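Local coordinates for K41043 (Homo sapiens, PDB 6KBR), which probably inhibits serine proteases as a small, disulfide-bonded Kazal-type domain, at residues T11-R15 with N53-I57. Sequence-based numbering, arbitrary orientation.
Sequences TPNCR and NIKII
Thr-11, the first modelled residue, meets Lys-55 and Ile-56 through its side-chain hydroxyl. Its OG1 accepts a hydrogen bond from Ile-56 N over 2.8 Å, and an N-H...O angle of 169° makes the bond nearly straight, so the amide points directly at the oxygen. The same hydroxyl lies against Lys-55, with OG1 3.4 Å from that residue's CB. Lys-55 starts with CG beside its own backbone N (chi1 -48°) and then bends at chi2 and chi3, which folds the chain back along Thr-11; its NZ ends 3.1 Å from Thr-11 N. Thr-11 CG2 comes within 4.2 Å of Ile-56 O.

Pro-12 continues the contact with its ring. CG sits 3.5 Å from Ile-54 O and CD is about as near, so the CG-CD side of the ring rests against that backbone oxygen, a van der Waals contact. CB instead meets Ile-56, whose CD1 approaches to 4.2 Å; CG1 of that isoleucine is anti to its carbonyl carbon (chi1 -66°) and chi2 is extended, carrying the methyl out to the proline. Both side chains also touch Glu-40 at the start of helix 40-50, and Ile-56 reaches Leu-43 one turn further on. This places the contact within the compact Kazal fold, where the helix packs beside a small antiparallel sheet: strand 56-59 is an outer strand, its Ile-57 paired by backbone hydrogen bonding with Cys-30 of strand 29-31.

Beyond Pro-12 the N-terminal segment departs from residues 53-57. Asn-13 stays local to residues 11-15, its OD1 accepting a weak bond from Arg-15 N. Cys-14 turns to the helix, where its SG forms a disulfide with Cys-44.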
loop_
_atom_site.group_PDB
_atom_site.type_symbol
_atom_site.label_atom_id
_atom_site.label_comp_id
_atom_site.label_asym_id
_atom_site.label_seq_id
_atom_site.Cartn_x
_atom_site.Cartn_y
_atom_site.Cartn_z
ATOM N N THR B 11 -10.879 -24.815 -3.300
ATOM C CA THR B 11 -11.315 -23.458 -3.744
ATOM C C THR B 11 -10.164 -22.560 -4.295
ATOM O O THR B 11 -10.255 -22.213 -5.453
ATOM C CB THR B 11 -12.214 -22.693 -2.704
ATOM O OG1 THR B 11 -11.885 -23.075 -1.374
ATOM C CG2 THR B 11 -13.756 -22.905 -2.927
ATOM N N PRO B 12 -9.119 -22.156 -3.513
ATOM C CA PRO B 12 -8.234 -21.112 -4.067
ATOM C C PRO B 12 -7.324 -21.580 -5.215
ATOM O O PRO B 12 -6.738 -22.651 -5.139
ATOM C CB PRO B 12 -7.387 -20.661 -2.857
ATOM C CG PRO B 12 -7.409 -21.790 -1.941
ATOM C CD PRO B 12 -8.681 -22.543 -2.171
ATOM N N ASN B 13 -7.189 -20.767 -6.259
ATOM C CA ASN B 13 -6.254 -21.110 -7.332
ATOM C C ASN B 13 -4.967 -20.346 -7.075
ATOM O O ASN B 13 -4.846 -19.143 -7.391
ATOM C CB ASN B 13 -6.800 -20.846 -8.749
ATOM C CG ASN B 13 -5.866 -21.395 -9.830
ATOM O OD1 ASN B 13 -4.868 -22.102 -9.546
ATOM N ND2 ASN B 13 -6.171 -21.059 -11.074
ATOM N N CYS B 14 -4.026 -21.047 -6.447
ATOM C CA CYS B 14 -2.805 -20.421 -6.014
ATOM C C CYS B 14 -1.791 -20.198 -7.196
ATOM O O CYS B 14 -0.911 -19.317 -7.121
ATOM C CB CYS B 14 -2.263 -21.192 -4.802
ATOM S SG CYS B 14 -3.424 -21.089 -3.382
ATOM N N ARG B 15 -1.995 -20.905 -8.312
ATOM C CA ARG B 15 -1.155 -20.757 -9.521
ATOM C C ARG B 15 -1.249 -19.360 -10.151
ATOM O O ARG B 15 -0.380 -18.985 -10.924
ATOM C CB ARG B 15 -1.509 -21.827 -10.593
ATOM C CG ARG B 15 -0.733 -23.166 -10.553
ATOM C CD ARG B 15 -0.232 -23.720 -9.200
ATOM N NE ARG B 15 -1.204 -23.737 -8.090
ATOM C CZ ARG B 15 -2.268 -24.549 -7.986
ATOM N NH1 ARG B 15 -2.560 -25.456 -8.935
ATOM N NH2 ARG B 15 -3.068 -24.445 -6.914
ATOM N N ASN B 53 -3.653 -27.869 2.601
ATOM C CA ASN B 53 -4.609 -27.089 1.830
ATOM C C ASN B 53 -5.588 -26.406 2.759
ATOM O O ASN B 53 -5.898 -26.897 3.839
ATOM C CB ASN B 53 -5.327 -27.953 0.800
ATOM C CG ASN B 53 -4.379 -28.454 -0.285
ATOM O OD1 ASN B 53 -3.423 -27.787 -0.623
ATOM N ND2 ASN B 53 -4.641 -29.628 -0.821
ATOM N N ILE B 54 -6.063 -25.244 2.356
ATOM C CA ILE B 54 -7.026 -24.505 3.173
ATOM C C ILE B 54 -8.043 -23.968 2.188
ATOM O O ILE B 54 -7.671 -23.439 1.149
ATOM C CB ILE B 54 -6.354 -23.382 4.030
ATOM C CG1 ILE B 54 -5.207 -23.952 4.880
ATOM C CG2 ILE B 54 -7.418 -22.675 4.906
ATOM C CD1 ILE B 54 -4.435 -22.928 5.711
ATOM N N LYS B 55 -9.326 -24.174 2.490
ATOM C CA LYS B 55 -10.385 -23.770 1.593
ATOM C C LYS B 55 -10.869 -22.411 2.004
ATOM O O LYS B 55 -10.631 -21.977 3.102
ATOM C CB LYS B 55 -11.569 -24.733 1.624
ATOM C CG LYS B 55 -11.188 -26.193 1.502
ATOM C CD LYS B 55 -10.579 -26.521 0.154
ATOM C CE LYS B 55 -11.590 -27.270 -0.697
ATOM N NZ LYS B 55 -11.016 -27.642 -2.011
ATOM N N ILE B 56 -11.530 -21.742 1.087
ATOM C CA ILE B 56 -12.143 -20.487 1.381
ATOM C C ILE B 56 -13.630 -20.723 1.647
ATOM O O ILE B 56 -14.356 -21.064 0.744
ATOM C CB ILE B 56 -11.966 -19.460 0.270
ATOM C CG1 ILE B 56 -10.455 -19.108 0.167
ATOM C CG2 ILE B 56 -12.812 -18.223 0.618
ATOM C CD1 ILE B 56 -10.069 -18.134 -0.927
ATOM N N ILE B 57 -14.025 -20.463 2.885
ATOM C CA ILE B 57 -15.378 -20.637 3.374
ATOM C C ILE B 57 -16.233 -19.527 2.774
ATOM O O ILE B 57 -17.312 -19.789 2.283
ATOM C CB ILE B 57 -15.389 -20.601 4.924
ATOM C CG1 ILE B 57 -14.585 -21.774 5.453
ATOM C CG2 ILE B 57 -16.789 -20.618 5.495
ATOM C CD1 ILE B 57 -14.920 -23.117 4.841
#